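Local coordinates for protein endonuclease V (Homo sapiens, PDB 6OZE) that probably cleaves inosine-containing RNA as a metal-dependent endoribonuclease, a eukaryotic member of a family that also includes bacterial DNA-cleaving enzymes, at residues A[38-43]-A[112-117]; A[62-67]-A[217-222]; A[151-156]-A[183-188]; A[163-168]-A[196-201]. The protein carries 4 engineered substitutions. All coordinates share one frame; numbering follows the deposited sequence. Where two conformers were deposited one is given.

Contact 1: residues A[38-43]-A[112-117]; sequences QRVGGV and PQVLLV. With NA (sodium ion), chain G.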
# COMPACT_ATOMS: atom_id res chain seq x y z
N GLN A 38 -4.32 -7.20 16.17
CA GLN A 38 -4.77 -6.12 17.05
C GLN A 38 -4.54 -4.73 16.49
O GLN A 38 -5.27 -3.81 16.86
CB GLN A 38 -4.05 -6.21 18.41
CG GLN A 38 -4.46 -7.39 19.25
CD GLN A 38 -5.86 -7.24 19.81
OE1 GLN A 38 -6.84 -7.50 19.12
NE2 GLN A 38 -5.95 -6.81 21.06
N ARG A 39 -3.51 -4.54 15.65
CA ARG A 39 -3.17 -3.22 15.14
C ARG A 39 -2.80 -3.30 13.66
O ARG A 39 -1.95 -4.11 13.27
CB ARG A 39 -2.01 -2.61 15.92
CG ARG A 39 -2.35 -2.32 17.37
CD ARG A 39 -1.15 -1.79 18.15
NE ARG A 39 -0.03 -2.72 18.09
CZ ARG A 39 0.10 -3.80 18.85
NH1 ARG A 39 1.17 -4.58 18.70
NH2 ARG A 39 -0.81 -4.10 19.76
N VAL A 40 -3.44 -2.46 12.86
CA VAL A 40 -3.20 -2.38 11.42
C VAL A 40 -2.74 -0.96 11.11
O VAL A 40 -3.38 0.00 11.54
CB VAL A 40 -4.48 -2.71 10.62
CG1 VAL A 40 -4.22 -2.59 9.13
CG2 VAL A 40 -4.99 -4.12 10.96
N GLY A 41 -1.65 -0.84 10.37
CA GLY A 41 -1.11 0.45 10.03
C GLY A 41 -1.51 0.85 8.62
O GLY A 41 -1.85 0.02 7.77
N GLY A 42 -1.49 2.16 8.39
CA GLY A 42 -1.71 2.72 7.07
C GLY A 42 -0.67 3.80 6.82
O GLY A 42 -0.27 4.51 7.75
N VAL A 43 -0.23 3.89 5.58
CA VAL A 43 0.79 4.88 5.21
C VAL A 43 0.35 5.63 3.97
O VAL A 43 -0.35 5.09 3.11
CB VAL A 43 2.22 4.31 5.00
CG1 VAL A 43 2.83 3.86 6.32
CG2 VAL A 43 2.21 3.19 3.96
N PRO A 112 2.36 -1.54 14.37
CA PRO A 112 1.39 -2.32 13.61
C PRO A 112 1.90 -3.72 13.31
O PRO A 112 3.10 -3.96 13.17
CB PRO A 112 1.22 -1.52 12.32
CG PRO A 112 2.49 -0.73 12.18
CD PRO A 112 2.89 -0.40 13.59
N GLN A 113 0.97 -4.66 13.19
CA GLN A 113 1.32 -6.02 12.78
C GLN A 113 1.33 -6.19 11.27
O GLN A 113 1.81 -7.22 10.77
CB GLN A 113 0.35 -7.02 13.42
CG GLN A 113 0.50 -7.11 14.93
CD GLN A 113 -0.72 -7.68 15.59
OE1 GLN A 113 -1.68 -6.96 15.83
NE2 GLN A 113 -0.70 -8.98 15.87
N VAL A 114 0.80 -5.20 10.55
CA VAL A 114 0.70 -5.22 9.10
C VAL A 114 0.46 -3.79 8.66
O VAL A 114 -0.19 -3.01 9.37
CB VAL A 114 -0.46 -6.16 8.65
CG1 VAL A 114 -1.79 -5.75 9.31
CG2 VAL A 114 -0.61 -6.17 7.13
N LEU A 115 0.98 -3.43 7.49
CA LEU A 115 0.75 -2.11 6.91
C LEU A 115 -0.07 -2.26 5.65
O LEU A 115 0.24 -3.09 4.79
CB LEU A 115 2.08 -1.45 6.51
CG LEU A 115 3.08 -1.12 7.61
CD1 LEU A 115 4.36 -0.53 6.97
CD2 LEU A 115 2.47 -0.12 8.57
N LEU A 116 -1.10 -1.42 5.53
CA LEU A 116 -1.78 -1.20 4.26
C LEU A 116 -1.16 0.04 3.63
O LEU A 116 -1.16 1.12 4.25
CB LEU A 116 -3.28 -1.01 4.46
CG LEU A 116 -4.03 -2.15 5.16
CD1 LEU A 116 -5.53 -1.89 5.09
CD2 LEU A 116 -3.69 -3.53 4.56
N VAL A 117 -0.64 -0.11 2.42
CA VAL A 117 0.16 0.92 1.76
C VAL A 117 -0.62 1.46 0.57
O VAL A 117 -1.10 0.68 -0.26
CB VAL A 117 1.48 0.32 1.27
CG1 VAL A 117 2.32 1.36 0.54
CG2 VAL A 117 2.22 -0.24 2.43
NA NA G . -8.16 -8.22 17.28
O HOH W 1 -9.88 -7.80 19.14
O HOH W 2 -8.95 -9.79 15.48
O HOH W 3 -7.79 -10.89 18.01
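Gln38 and Gln113 meet through a single amide oxygen: Gln113 OE1 accepts from Gln38 N at 2.7 Å and, in the carbonyl plane, from Arg39 N at 3.0 Å. Beyond CG the Gln113 chain is extended, and its NE2 binds Gly36 O, so both ends of the amide are held. An alanine here would probably leave the N-H groups of Gln38 and Arg39 without this shared acceptor and Gly36 O without its NE2 donor. Gln38 turns its own amide elsewhere, OE1 binding a sodium ion at 2.4 Å beside Leu37 O and Phe64 O. Arg39 O takes the N-H of Gln113, while its guanidinium-bearing arm reaches Met111 O through NE. Val40, in the conformer described, lies beside Val114 and sets CG1 4.0 Å from Leu116 CG. From Gly41 on, the pairing is that of a parallel ladder, strands 39-47 and 115-118 being neighbours at the heart of an RNase H-like sheet. Gly41 N donates to Val114 O at 2.8 Å in a nearly straight bond (173°), and Gly41 O receives Leu116 N. A side chain at Gly41 would run into Leu115 CD2, and Pro112 CB already stands 3.5 Å from Gly41 N. Gly42 CA makes a C-H...O contact with Leu116 O, which also accepts from Val43 N. Val43 and Val117 lie side by side, CG2 to CG2 at 3.8 Å, on the face where helix 130-138 packs with Leu134 and Val130.

Contact 2: residues A[62-67]-A[217-222]; sequences LSFPEL and SACSRF. Engineered in segment 217-222: Ser217 (natural residue Cys), Ala218 (natural residue Cys), Ser220 (natural residue Cys). With NA (sodium ion), chain G.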
# COMPACT_ATOMS: atom_id res chain seq x y z
N LEU A 62 -4.31 1.75 13.53
CA LEU A 62 -5.69 1.58 13.97
C LEU A 62 -5.83 0.27 14.74
O LEU A 62 -5.16 -0.73 14.44
CB LEU A 62 -6.66 1.55 12.78
CG LEU A 62 -7.04 2.87 12.11
CD1 LEU A 62 -5.86 3.61 11.51
CD2 LEU A 62 -8.10 2.60 11.04
N SER A 63 -6.71 0.27 15.72
CA SER A 63 -7.07 -0.98 16.37
C SER A 63 -7.83 -1.86 15.39
O SER A 63 -8.44 -1.38 14.43
CB SER A 63 -7.93 -0.69 17.59
OG SER A 63 -9.10 0.03 17.23
N PHE A 64 -7.78 -3.16 15.62
CA PHE A 64 -8.51 -4.10 14.79
C PHE A 64 -9.22 -5.09 15.70
O PHE A 64 -8.61 -5.63 16.62
CB PHE A 64 -7.55 -4.88 13.87
CG PHE A 64 -8.27 -5.78 12.91
CD1 PHE A 64 -8.57 -7.08 13.26
CD2 PHE A 64 -8.66 -5.30 11.68
CE1 PHE A 64 -9.26 -7.91 12.38
CE2 PHE A 64 -9.35 -6.13 10.78
CZ PHE A 64 -9.64 -7.43 11.14
N PRO A 65 -10.51 -5.39 15.44
CA PRO A 65 -11.30 -4.97 14.27
C PRO A 65 -12.05 -3.65 14.42
O PRO A 65 -12.83 -3.29 13.52
CB PRO A 65 -12.31 -6.12 14.15
CG PRO A 65 -12.53 -6.52 15.56
CD PRO A 65 -11.19 -6.43 16.22
N GLU A 66 -11.85 -2.93 15.52
CA GLU A 66 -12.63 -1.72 15.77
C GLU A 66 -12.30 -0.59 14.79
O GLU A 66 -13.15 0.29 14.57
CB GLU A 66 -12.41 -1.23 17.20
CG GLU A 66 -12.91 -2.20 18.26
CD GLU A 66 -11.85 -3.21 18.69
OE1 GLU A 66 -10.75 -3.24 18.09
OE2 GLU A 66 -12.12 -3.98 19.65
N LEU A 67 -11.09 -0.57 14.24
CA LEU A 67 -10.66 0.44 13.27
C LEU A 67 -10.68 1.86 13.86
O LEU A 67 -11.10 2.82 13.21
CB LEU A 67 -11.44 0.36 11.95
CG LEU A 67 -11.35 -1.00 11.25
CD1 LEU A 67 -12.27 -1.00 10.02
CD2 LEU A 67 -9.90 -1.31 10.86
N SER A 217 -10.70 -6.13 2.75
CA SER A 217 -12.15 -6.08 2.91
C SER A 217 -12.53 -5.83 4.36
O SER A 217 -13.42 -5.01 4.64
CB SER A 217 -12.79 -7.38 2.39
OG SER A 217 -14.18 -7.21 2.23
N ALA A 218 -11.88 -6.52 5.30
CA ALA A 218 -12.22 -6.38 6.71
C ALA A 218 -11.94 -4.97 7.22
O ALA A 218 -12.60 -4.52 8.17
CB ALA A 218 -11.43 -7.41 7.52
N CYS A 219 -11.00 -4.27 6.60
CA CYS A 219 -10.63 -2.93 7.02
C CYS A 219 -11.43 -1.84 6.31
O CYS A 219 -11.18 -0.66 6.58
CB CYS A 219 -9.13 -2.69 6.80
SG CYS A 219 -8.11 -3.61 7.92
N SER A 220 -12.40 -2.19 5.48
CA SER A 220 -13.12 -1.22 4.66
C SER A 220 -14.46 -0.89 5.29
O SER A 220 -15.37 -1.72 5.31
CB SER A 220 -13.29 -1.73 3.23
OG SER A 220 -12.02 -1.84 2.60
N ARG A 221 -14.58 0.32 5.82
CA ARG A 221 -15.84 0.89 6.28
C ARG A 221 -16.49 1.71 5.17
O ARG A 221 -17.71 1.67 4.99
CB ARG A 221 -15.56 1.76 7.51
CG ARG A 221 -16.75 2.51 8.08
CD ARG A 221 -16.34 3.25 9.35
NE ARG A 221 -16.04 2.32 10.44
CZ ARG A 221 -15.26 2.60 11.48
NH1 ARG A 221 -14.67 3.79 11.57
NH2 ARG A 221 -15.06 1.69 12.42
N PHE A 222 -15.67 2.44 4.42
CA PHE A 222 -16.01 3.11 3.18
C PHE A 222 -15.26 2.42 2.05
O PHE A 222 -14.70 1.33 2.24
CB PHE A 222 -15.69 4.61 3.33
CG PHE A 222 -16.34 5.25 4.53
CD1 PHE A 222 -17.68 5.63 4.48
CD2 PHE A 222 -15.63 5.46 5.70
CE1 PHE A 222 -18.28 6.22 5.59
CE2 PHE A 222 -16.23 6.04 6.80
CZ PHE A 222 -17.56 6.42 6.75
NA NA G . -8.16 -8.22 17.28
O HOH W 4 -13.51 -4.43 10.97
O HOH W 1 -9.88 -7.80 19.14
O HOH W 2 -8.95 -9.79 15.48
O HOH W 3 -7.79 -10.89 18.01
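Ala218 O, with Leu67 CD1 resting near it, receives two hydrogen bonds: one from a water 2.9 Å away, the other involving a bound glycerol, probably from the crystallisation liquor. The same water donates to Pro65 O, bridging the two segments where they do not bond directly. Arg221 adds one direct link, a weak one, its NH2 lying 3.2 Å from Glu66 O with the oxygen at the guanidinium edge. The rest is mainly van der Waals packing. Phe64 has CG anti to the backbone N (chi1 -175°), and the far rim of its ring meets the engineered Ala218 edge-on, CZ lying 4.0 Å from CB. Cys219 SG approaches the same ring obliquely, 4.0 Å from CE2, in a sulfur-aromatic contact, and also touches Leu67 CD2. Leu67 CD1 reaches over to Cys219 O at 3.6 Å. Leu67 has left-handed helical backbone angles, and its N binds Ser63 O, closing a turn that contains the cis peptide bond before Pro65. Phe64 O, on the backbone of this turn, binds sodium together with Leu37 O and Gln38 OE1. This is a beta-hairpin loop, joining antiparallel strands 54-63 and 69-78, packed against the C-terminal end of helix 209-218.

Contact 3: residues A[151-156]-A[183-188]; sequences QVDGLA and TVLGMA. Unlike the reference sequence in segment 151-156: Ala156 (reference Glu).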
# COMPACT_ATOMS: atom_id res chain seq x y z
N GLN A 151 -0.90 -0.94 -15.55
CA GLN A 151 -0.97 -1.82 -16.73
C GLN A 151 0.40 -2.39 -17.04
O GLN A 151 1.11 -1.96 -17.96
CB GLN A 151 -1.60 -1.08 -17.90
CG GLN A 151 -3.08 -0.76 -17.70
CD GLN A 151 -3.72 -0.10 -18.90
OE1 GLN A 151 -4.93 -0.17 -19.09
NE2 GLN A 151 -2.90 0.55 -19.73
N VAL A 152 0.78 -3.42 -16.28
CA VAL A 152 2.08 -4.08 -16.40
C VAL A 152 1.88 -5.58 -16.61
O VAL A 152 0.84 -6.15 -16.27
CB VAL A 152 2.98 -3.82 -15.18
CG1 VAL A 152 3.31 -2.34 -15.06
CG2 VAL A 152 2.32 -4.34 -13.92
N ASP A 153 2.91 -6.22 -17.18
CA ASP A 153 2.89 -7.66 -17.47
C ASP A 153 1.64 -8.05 -18.25
O ASP A 153 0.98 -9.05 -17.95
CB ASP A 153 3.08 -8.51 -16.21
CG ASP A 153 3.34 -9.99 -16.52
OD1 ASP A 153 3.64 -10.31 -17.69
OD2 ASP A 153 3.23 -10.82 -15.60
N GLY A 154 1.30 -7.25 -19.25
CA GLY A 154 0.15 -7.55 -20.09
C GLY A 154 -1.20 -7.26 -19.47
O GLY A 154 -2.22 -7.55 -20.11
N LEU A 155 -1.25 -6.71 -18.26
CA LEU A 155 -2.53 -6.29 -17.69
C LEU A 155 -3.01 -5.02 -18.38
O LEU A 155 -2.23 -4.12 -18.68
CB LEU A 155 -2.38 -6.02 -16.20
CG LEU A 155 -2.40 -7.20 -15.25
CD1 LEU A 155 -2.10 -6.73 -13.84
CD2 LEU A 155 -3.75 -7.89 -15.29
N ALA A 156 -4.31 -4.94 -18.62
CA ALA A 156 -4.86 -3.78 -19.31
C ALA A 156 -6.30 -3.57 -18.86
O ALA A 156 -7.02 -4.54 -18.60
CB ALA A 156 -4.80 -3.95 -20.83
N THR A 183 1.27 -15.65 -14.03
CA THR A 183 1.44 -15.23 -12.65
C THR A 183 0.28 -14.33 -12.28
O THR A 183 0.05 -13.32 -12.94
CB THR A 183 2.74 -14.44 -12.52
OG1 THR A 183 3.64 -14.79 -13.58
CG2 THR A 183 3.41 -14.74 -11.18
N VAL A 184 -0.48 -14.70 -11.25
CA VAL A 184 -1.49 -13.78 -10.74
C VAL A 184 -0.78 -12.71 -9.93
O VAL A 184 -0.06 -13.01 -8.97
CB VAL A 184 -2.57 -14.50 -9.91
CG1 VAL A 184 -3.53 -13.47 -9.33
CG2 VAL A 184 -3.34 -15.49 -10.76
N LEU A 185 -0.96 -11.46 -10.34
CA LEU A 185 -0.23 -10.33 -9.78
C LEU A 185 -1.00 -9.62 -8.69
O LEU A 185 -0.39 -8.88 -7.89
CB LEU A 185 0.05 -9.33 -10.91
CG LEU A 185 0.82 -9.92 -12.09
CD1 LEU A 185 0.87 -8.92 -13.24
CD2 LEU A 185 2.21 -10.31 -11.66
N GLY A 186 -2.31 -9.80 -8.64
CA GLY A 186 -3.11 -9.13 -7.64
C GLY A 186 -4.56 -9.50 -7.83
O GLY A 186 -4.90 -10.41 -8.59
N MET A 187 -5.42 -8.79 -7.11
CA MET A 187 -6.86 -9.00 -7.18
C MET A 187 -7.56 -7.65 -7.25
O MET A 187 -7.15 -6.70 -6.60
CB MET A 187 -7.36 -9.73 -5.93
CG MET A 187 -6.64 -11.03 -5.64
SD MET A 187 -7.31 -12.37 -6.63
CE MET A 187 -9.02 -12.05 -6.25
N ALA A 188 -8.63 -7.59 -8.04
CA ALA A 188 -9.53 -6.44 -7.99
C ALA A 188 -10.57 -6.77 -6.93
O ALA A 188 -11.14 -7.87 -6.94
CB ALA A 188 -10.20 -6.22 -9.35
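The nearest CA atoms across the segments, those of Asp153 and Leu185, are still 8.7 Å apart, and no hydrogen bond crosses between the segments. The chain from Val152 to Leu155 folds into a type I' turn, closed by Leu155 N donating to Val152 O at 2.9 Å. Asp153 and Gly154, at its two central positions, both have positive phi, as that turn requires. In the other segment, Leu185 has a helix-like psi (-20°), and both Leu185 and Gly186 bond to the backbone of Leu177, which is consistent with a beta bulge. Leu185 CD1 is the meeting point. It lies 3.7 Å from Asp153 CB and equally far, 3.7 Å, from Leu155 CD1, so one methyl touches a central residue of the turn and its last residue. The two leucine side chains run antiparallel, passing alongside each other. Asp153 holds CG anti to its backbone N (chi1 -169°), and the carboxylate oxygen OD2 stands 3.8 Å from Leu185 CD1. Val152 and Leu155 also lean on Leu123, while the backbone of Asp153 bonds to Asp180. Here a type I' turn, in the loop between strand 142-146 and helix 159-167, packs at the surface against the beginning of strand 184-189.

Contact 4: residues A[163-168]-A[196-201]; sequences EKIRLL and TRPLYI. With NA (sodium ion), chain F.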
# COMPACT_ATOMS: atom_id res chain seq x y z
N GLU A 163 -15.98 -5.89 -18.01
CA GLU A 163 -17.06 -6.84 -17.77
C GLU A 163 -16.88 -7.57 -16.44
O GLU A 163 -17.85 -7.86 -15.74
CB GLU A 163 -17.12 -7.83 -18.92
CG GLU A 163 -17.44 -7.21 -20.28
CD GLU A 163 -18.82 -6.56 -20.37
OE1 GLU A 163 -19.18 -6.14 -21.49
OE2 GLU A 163 -19.54 -6.46 -19.36
N LYS A 164 -15.63 -7.87 -16.07
CA LYS A 164 -15.42 -8.51 -14.77
C LYS A 164 -15.81 -7.58 -13.63
O LYS A 164 -16.33 -8.03 -12.61
CB LYS A 164 -13.98 -9.03 -14.66
CG LYS A 164 -13.75 -10.24 -15.56
CD LYS A 164 -12.27 -10.50 -15.80
CE LYS A 164 -11.60 -11.06 -14.56
NZ LYS A 164 -10.12 -11.15 -14.75
N ILE A 165 -15.58 -6.27 -13.79
CA ILE A 165 -16.03 -5.31 -12.79
C ILE A 165 -17.55 -5.27 -12.74
O ILE A 165 -18.15 -5.24 -11.66
CB ILE A 165 -15.43 -3.93 -13.09
CG1 ILE A 165 -13.92 -3.95 -12.86
CG2 ILE A 165 -16.11 -2.87 -12.23
CD1 ILE A 165 -13.20 -2.69 -13.33
N ARG A 166 -18.20 -5.31 -13.91
CA ARG A 166 -19.66 -5.34 -13.94
C ARG A 166 -20.21 -6.46 -13.07
O ARG A 166 -21.22 -6.29 -12.38
CB ARG A 166 -20.17 -5.49 -15.38
CG ARG A 166 -21.68 -5.70 -15.46
CD ARG A 166 -22.21 -5.78 -16.89
NE ARG A 166 -21.60 -6.86 -17.66
CZ ARG A 166 -22.02 -8.12 -17.65
NH1 ARG A 166 -21.40 -9.03 -18.39
NH2 ARG A 166 -23.06 -8.47 -16.91
N LEU A 167 -19.54 -7.62 -13.06
CA LEU A 167 -20.05 -8.78 -12.35
C LEU A 167 -19.74 -8.77 -10.86
O LEU A 167 -20.29 -9.60 -10.13
CB LEU A 167 -19.56 -10.06 -13.03
CG LEU A 167 -20.30 -10.27 -14.35
CD1 LEU A 167 -19.51 -11.17 -15.25
CD2 LEU A 167 -21.69 -10.84 -14.09
N LEU A 168 -18.89 -7.85 -10.40
CA LEU A 168 -18.76 -7.63 -8.96
C LEU A 168 -20.08 -7.09 -8.43
O LEU A 168 -20.70 -6.22 -9.05
CB LEU A 168 -17.66 -6.60 -8.69
CG LEU A 168 -16.22 -6.96 -9.07
CD1 LEU A 168 -15.29 -5.75 -8.92
CD2 LEU A 168 -15.71 -8.13 -8.24
N THR A 196 -18.88 0.99 -7.45
CA THR A 196 -18.58 0.01 -8.49
C THR A 196 -17.09 -0.09 -8.81
O THR A 196 -16.67 -1.12 -9.35
CB THR A 196 -19.37 0.33 -9.76
OG1 THR A 196 -18.94 -0.52 -10.83
CG2 THR A 196 -19.18 1.78 -10.16
N ARG A 197 -16.30 0.92 -8.47
CA ARG A 197 -14.89 0.95 -8.84
C ARG A 197 -14.07 0.15 -7.84
O ARG A 197 -14.09 0.47 -6.65
CB ARG A 197 -14.40 2.39 -8.89
CG ARG A 197 -13.00 2.57 -9.45
CD ARG A 197 -12.61 4.04 -9.50
NE ARG A 197 -11.27 4.28 -8.96
CZ ARG A 197 -10.79 5.49 -8.67
NH1 ARG A 197 -9.56 5.61 -8.19
NH2 ARG A 197 -11.54 6.57 -8.85
N PRO A 198 -13.36 -0.88 -8.26
CA PRO A 198 -12.66 -1.75 -7.31
C PRO A 198 -11.35 -1.14 -6.85
O PRO A 198 -10.83 -0.16 -7.41
CB PRO A 198 -12.39 -3.02 -8.11
CG PRO A 198 -12.29 -2.55 -9.52
CD PRO A 198 -13.24 -1.37 -9.65
N LEU A 199 -10.81 -1.72 -5.78
CA LEU A 199 -9.42 -1.49 -5.42
C LEU A 199 -8.56 -2.58 -6.03
O LEU A 199 -9.03 -3.68 -6.32
CB LEU A 199 -9.26 -1.58 -3.90
CG LEU A 199 -10.25 -0.82 -3.03
CD1 LEU A 199 -9.98 -1.17 -1.57
CD2 LEU A 199 -10.10 0.67 -3.25
N TYR A 200 -7.29 -2.28 -6.24
CA TYR A 200 -6.37 -3.25 -6.82
C TYR A 200 -5.36 -3.64 -5.74
O TYR A 200 -4.54 -2.81 -5.30
CB TYR A 200 -5.71 -2.70 -8.08
CG TYR A 200 -6.75 -2.39 -9.12
CD1 TYR A 200 -7.23 -3.39 -9.96
CD2 TYR A 200 -7.32 -1.13 -9.22
CE1 TYR A 200 -8.21 -3.13 -10.89
CE2 TYR A 200 -8.30 -0.86 -10.15
CZ TYR A 200 -8.74 -1.87 -10.98
OH TYR A 200 -9.72 -1.62 -11.92
N ILE A 201 -5.44 -4.89 -5.30
CA ILE A 201 -4.71 -5.37 -4.13
C ILE A 201 -3.57 -6.26 -4.60
O ILE A 201 -3.77 -7.12 -5.47
CB ILE A 201 -5.65 -6.17 -3.21
CG1 ILE A 201 -6.92 -5.37 -2.89
CG2 ILE A 201 -4.89 -6.63 -1.95
CD1 ILE A 201 -6.66 -4.01 -2.32
NA NA F . -22.21 -5.30 -10.54
O HOH W 5 -18.52 -3.13 -9.34
O HOH W 6 -20.46 -3.84 -10.71
O HOH W 7 -23.87 -4.40 -12.15
O HOH W 8 -23.23 -3.71 -8.89
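Helix-on-sheet packing joins the last turn of helix 159-167 to the run leading into strand 199-205, with Ile165 reaching across to Thr196, Pro198 and Tyr200. Ile165 divides its branches: CG2, anti to the backbone N, points at Thr196 O at 3.4 Å, whereas CG1 lies beside the backbone N (chi1 -68°) and brings CD1 to the CG-CD edge of the Pro198 ring. There CD1 lies 3.9 Å from Pro198 CD and equally far, 3.9 Å, from Tyr200 OH. The side chains cross at about a right angle. The Tyr200 hydroxyl is hydrogen-bonded to His161 NE2. An alanine in place of Ile165 would probably open a gap beside the CG-CD edge of Pro198 and remove the methyl that lies against Tyr200 OH. Leu168 extends the same patch, CD1 lying 4.1 Å from Pro198 CB, and Phe175 of strand 174-178 touches both the isoleucine and the leucine. The helix thus lies against the outer part of the RNase H-like sheet, where strands 199-205, 184-189 and 174-178 run side by side. Polar atoms meet at the margin through water: one molecule donates to Thr196 O at 2.7 Å and to Ile165 O at 3.2 Å. A second water donates to Ile165 O and binds a sodium ion. That sodium is held by the backbone oxygens Arg166 O and Leu168 O, each 2.3 Å away, together with Gln169 OE1 and two further waters. Within the helix, Arg166 NE forms a salt bridge with Glu163 OE2, nearly in the guanidinium plane.

All four contacts reach one mixed sheet with the RNase H-like order, within which they form two clusters. Contacts 1 and 2, with centres 10 Å apart, interlock along the chain and share a sodium ion, and their strands 39-47 and 54-63 are neighbours. Contacts 3 and 4, 13 Å apart, lie toward the 174-178 edge; they likewise alternate in sequence and are joined by adjacent strands 184-189 and 199-205. Both are nested inside the long loop closed by contact 2, and both follow contact 1. Between clusters the centres lie 20 to 26 Å apart, without touching. Sequence-distant segments thus tie both halves of one catalytic domain to a common sheet.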